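Local coordinates for carbohydrate binding protein, putative, cpb33A (Cellvibrio japonicus, PDB 5FJQ), which contributes to efficient chitin use in its organism as a copper-binding lytic polysaccharide monooxygenase, this chain being the LPMO domain of a longer protein, at residues Gln160-Trp163 and Asp164-Ala167. Sequence-based numbering, arbitrary orientation.
Sequences QRDW and DRDA
Arg161 and Asp166 form a two-point salt bridge across the loop: NH2 of Arg161 lies 2.9 Å from OD1 of Asp166, on its syn side but tilted 31° out of the carboxylate plane. Beside it, NE of Arg161 makes a weak but nearly straight bond to OD2 of Asp166 (3.2 Å). Guanidinium and carboxylate stand almost perpendicular (81°), and a water donates to OD2 of Asp166 (2.8 Å) and accepts only weakly from NH2 of Arg161. A second bridge joins OD2 of Asp162 to NE of Arg165 (2.8 Å, bent and weak as a hydrogen bond). The Arg165 chain folds at chi3 (-81°), laying its guanidinium face over CB of Asp162; its terminal nitrogens reach Asp135 and Ala134. OD1 of Asp162 accepts the backbone N-H of Asp164 (N to OD1 3.0 Å), an Asx turn overlaid on the type I beta turn closed by N of Arg165 and O of Asp162 (3.2 Å). This bend belongs to the hairpin loop between strands 152-161 and 169-178 of the beta-sandwich core of the LPMO domain. It borders the copper site: the Arg161 side chain touches copper ligand His100 and comes within about 5 Å of the metal. CB of Ala167 sits over the centre of one guanidinium face, 3.4 Å from CZ of Arg161, and NH1 of the same group forms a salt bridge with Glu169. Trp163 and Asp164 run side by side, and Lys103 serves both, by cation-pi contact with the indole and a salt bridge to the carboxylate.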
ATOM      1  N   GLN A 160      -0.097  -0.560  11.567  1.00 17.23           N
ATOM      2  CA  GLN A 160      -0.532  -1.425  12.666  1.00 18.64           C
ATOM      3  C   GLN A 160      -1.062  -0.495  13.807  1.00 17.48           C
ATOM      4  O   GLN A 160      -0.305   0.287  14.402  1.00 16.91           O
ATOM      5  CB  GLN A 160       0.594  -2.427  13.140  1.00 17.50           C
ATOM      6  CG  GLN A 160       0.240  -3.291  14.365  1.00 18.23           C
ATOM      7  CD  GLN A 160      -0.814  -4.324  14.100  1.00 18.86           C
ATOM      8  OE1 GLN A 160      -0.575  -5.348  13.396  1.00 17.38           O
ATOM      9  NE2 GLN A 160      -1.970  -4.128  14.719  1.00 16.61           N
ATOM     10  N   ARG A 161      -2.388  -0.567  13.999  1.00 18.66           N
ATOM     11  CA  ARG A 161      -3.136   0.095  15.075  1.00 19.89           C
ATOM     12  C   ARG A 161      -2.693  -0.562  16.402  1.00 22.95           C
ATOM     13  O   ARG A 161      -2.480  -1.793  16.464  1.00 22.43           O
ATOM     14  CB  ARG A 161      -4.647  -0.064  14.825  1.00 21.45           C
ATOM     15  CG  ARG A 161      -5.559   0.523  15.906  1.00 22.77           C
ATOM     16  CD  ARG A 161      -6.989   0.563  15.409  1.00 21.47           C
ATOM     17  NE  ARG A 161      -7.878   1.270  16.339  1.00 23.60           N
ATOM     18  CZ  ARG A 161      -9.210   1.155  16.308  1.00 23.22           C
ATOM     19  NH1 ARG A 161      -9.759   0.384  15.380  1.00 23.28           N
ATOM     20  NH2 ARG A 161      -9.987   1.791  17.184  1.00 20.38           N
ATOM     21  N   ASP A 162      -2.513   0.238  17.452  1.00 23.65           N
ATOM     22  CA  ASP A 162      -1.934  -0.287  18.697  1.00 24.51           C
ATOM     23  C   ASP A 162      -2.938  -1.097  19.504  1.00 23.78           C
ATOM     24  O   ASP A 162      -3.823  -0.513  20.125  1.00 22.44           O
ATOM     25  CB  ASP A 162      -1.418   0.859  19.546  1.00 23.75           C
ATOM     26  CG  ASP A 162      -0.568   0.372  20.673  1.00 24.83           C
ATOM     27  OD1 ASP A 162      -0.888  -0.647  21.275  1.00 25.20           O
ATOM     28  OD2 ASP A 162       0.450   1.006  20.921  1.00 23.60           O
ATOM     29  N   TRP A 163      -2.803  -2.439  19.514  1.00 23.94           N
ATOM     30  CA  TRP A 163      -3.875  -3.233  20.097  1.00 22.02           C
ATOM     31  C   TRP A 163      -3.816  -3.213  21.638  1.00 22.80           C
ATOM     32  O   TRP A 163      -4.780  -3.611  22.304  1.00 23.69           O
ATOM     33  CB  TRP A 163      -3.860  -4.676  19.589  1.00 22.57           C
ATOM     34  CG  TRP A 163      -2.654  -5.367  20.012  1.00 24.28           C
ATOM     35  CD1 TRP A 163      -2.440  -6.018  21.202  1.00 23.59           C
ATOM     36  CD2 TRP A 163      -1.420  -5.436  19.282  1.00 25.37           C
ATOM     37  NE1 TRP A 163      -1.141  -6.510  21.256  1.00 24.81           N
ATOM     38  CE2 TRP A 163      -0.493  -6.172  20.091  1.00 27.19           C
ATOM     39  CE3 TRP A 163      -1.000  -4.950  18.019  1.00 23.15           C
ATOM     40  CZ2 TRP A 163       0.812  -6.450  19.661  1.00 27.92           C
ATOM     41  CZ3 TRP A 163       0.287  -5.217  17.597  1.00 24.08           C
ATOM     42  CH2 TRP A 163       1.189  -5.973  18.412  1.00 25.45           C
ATOM     43  N   ASP A 164      -2.691  -2.801  22.205  1.00 22.38           N
ATOM     44  CA  ASP A 164      -2.601  -2.676  23.673  1.00 23.46           C
ATOM     45  C   ASP A 164      -3.262  -1.415  24.137  1.00 25.53           C
ATOM     46  O   ASP A 164      -3.725  -1.341  25.281  1.00 29.73           O
ATOM     47  CB  ASP A 164      -1.161  -2.633  24.125  1.00 26.77           C
ATOM     48  CG  ASP A 164      -0.516  -3.988  24.081  1.00 32.25           C
ATOM     49  OD1 ASP A 164      -1.146  -4.952  24.590  1.00 31.88           O
ATOM     50  OD2 ASP A 164       0.585  -4.072  23.500  1.00 33.21           O
ATOM     51  N   ARG A 165      -3.333  -0.424  23.260  1.00 23.67           N
ATOM     52  CA  ARG A 165      -3.753   0.880  23.711  1.00 24.27           C
ATOM     53  C   ARG A 165      -5.112   1.219  23.154  1.00 26.69           C
ATOM     54  O   ARG A 165      -5.643   2.298  23.425  1.00 31.59           O
ATOM     55  CB  ARG A 165      -2.682   1.951  23.335  1.00 25.91           C
ATOM     56  CG  ARG A 165      -1.353   1.814  24.097  1.00 25.96           C
ATOM     57  CD  ARG A 165      -0.460   3.031  24.034  1.00 30.39           C
ATOM     58  NE  ARG A 165       0.310   3.090  22.782  1.00 36.13           N
ATOM     59  CZ  ARG A 165       0.294   4.101  21.897  1.00 36.03           C
ATOM     60  NH1 ARG A 165      -0.467   5.172  22.140  1.00 32.12           N
ATOM     61  NH2 ARG A 165       1.035   4.030  20.774  1.00 27.68           N
ATOM     62  N   ASP A 166      -5.659   0.343  22.321  1.00 27.61           N
ATOM     63  CA  ASP A 166      -6.697   0.790  21.404  1.00 27.67           C
ATOM     64  C   ASP A 166      -7.477  -0.347  20.795  1.00 26.97           C
ATOM     65  O   ASP A 166      -8.508  -0.698  21.350  1.00 29.28           O
ATOM     66  CB  ASP A 166      -6.107   1.776  20.340  1.00 25.31           C
ATOM     67  CG  ASP A 166      -7.159   2.393  19.446  1.00 27.17           C
ATOM     68  OD1 ASP A 166      -8.375   2.040  19.528  1.00 24.46           O
ATOM     69  OD2 ASP A 166      -6.761   3.240  18.613  1.00 25.77           O
ATOM     70  N   ALA A 167      -7.033  -0.894  19.654  1.00 24.80           N
ATOM     71  CA  ALA A 167      -7.673  -2.034  18.999  1.00 24.75           C
ATOM     72  C   ALA A 167      -6.695  -2.628  17.981  1.00 23.85           C
ATOM     73  O   ALA A 167      -5.764  -1.928  17.502  1.00 20.90           O
ATOM     74  CB  ALA A 167      -8.973  -1.641  18.301  1.00 24.83           C
TER
HETATM   75  O   HOH W   1      -8.844   4.868  17.724  1.00 24.96           O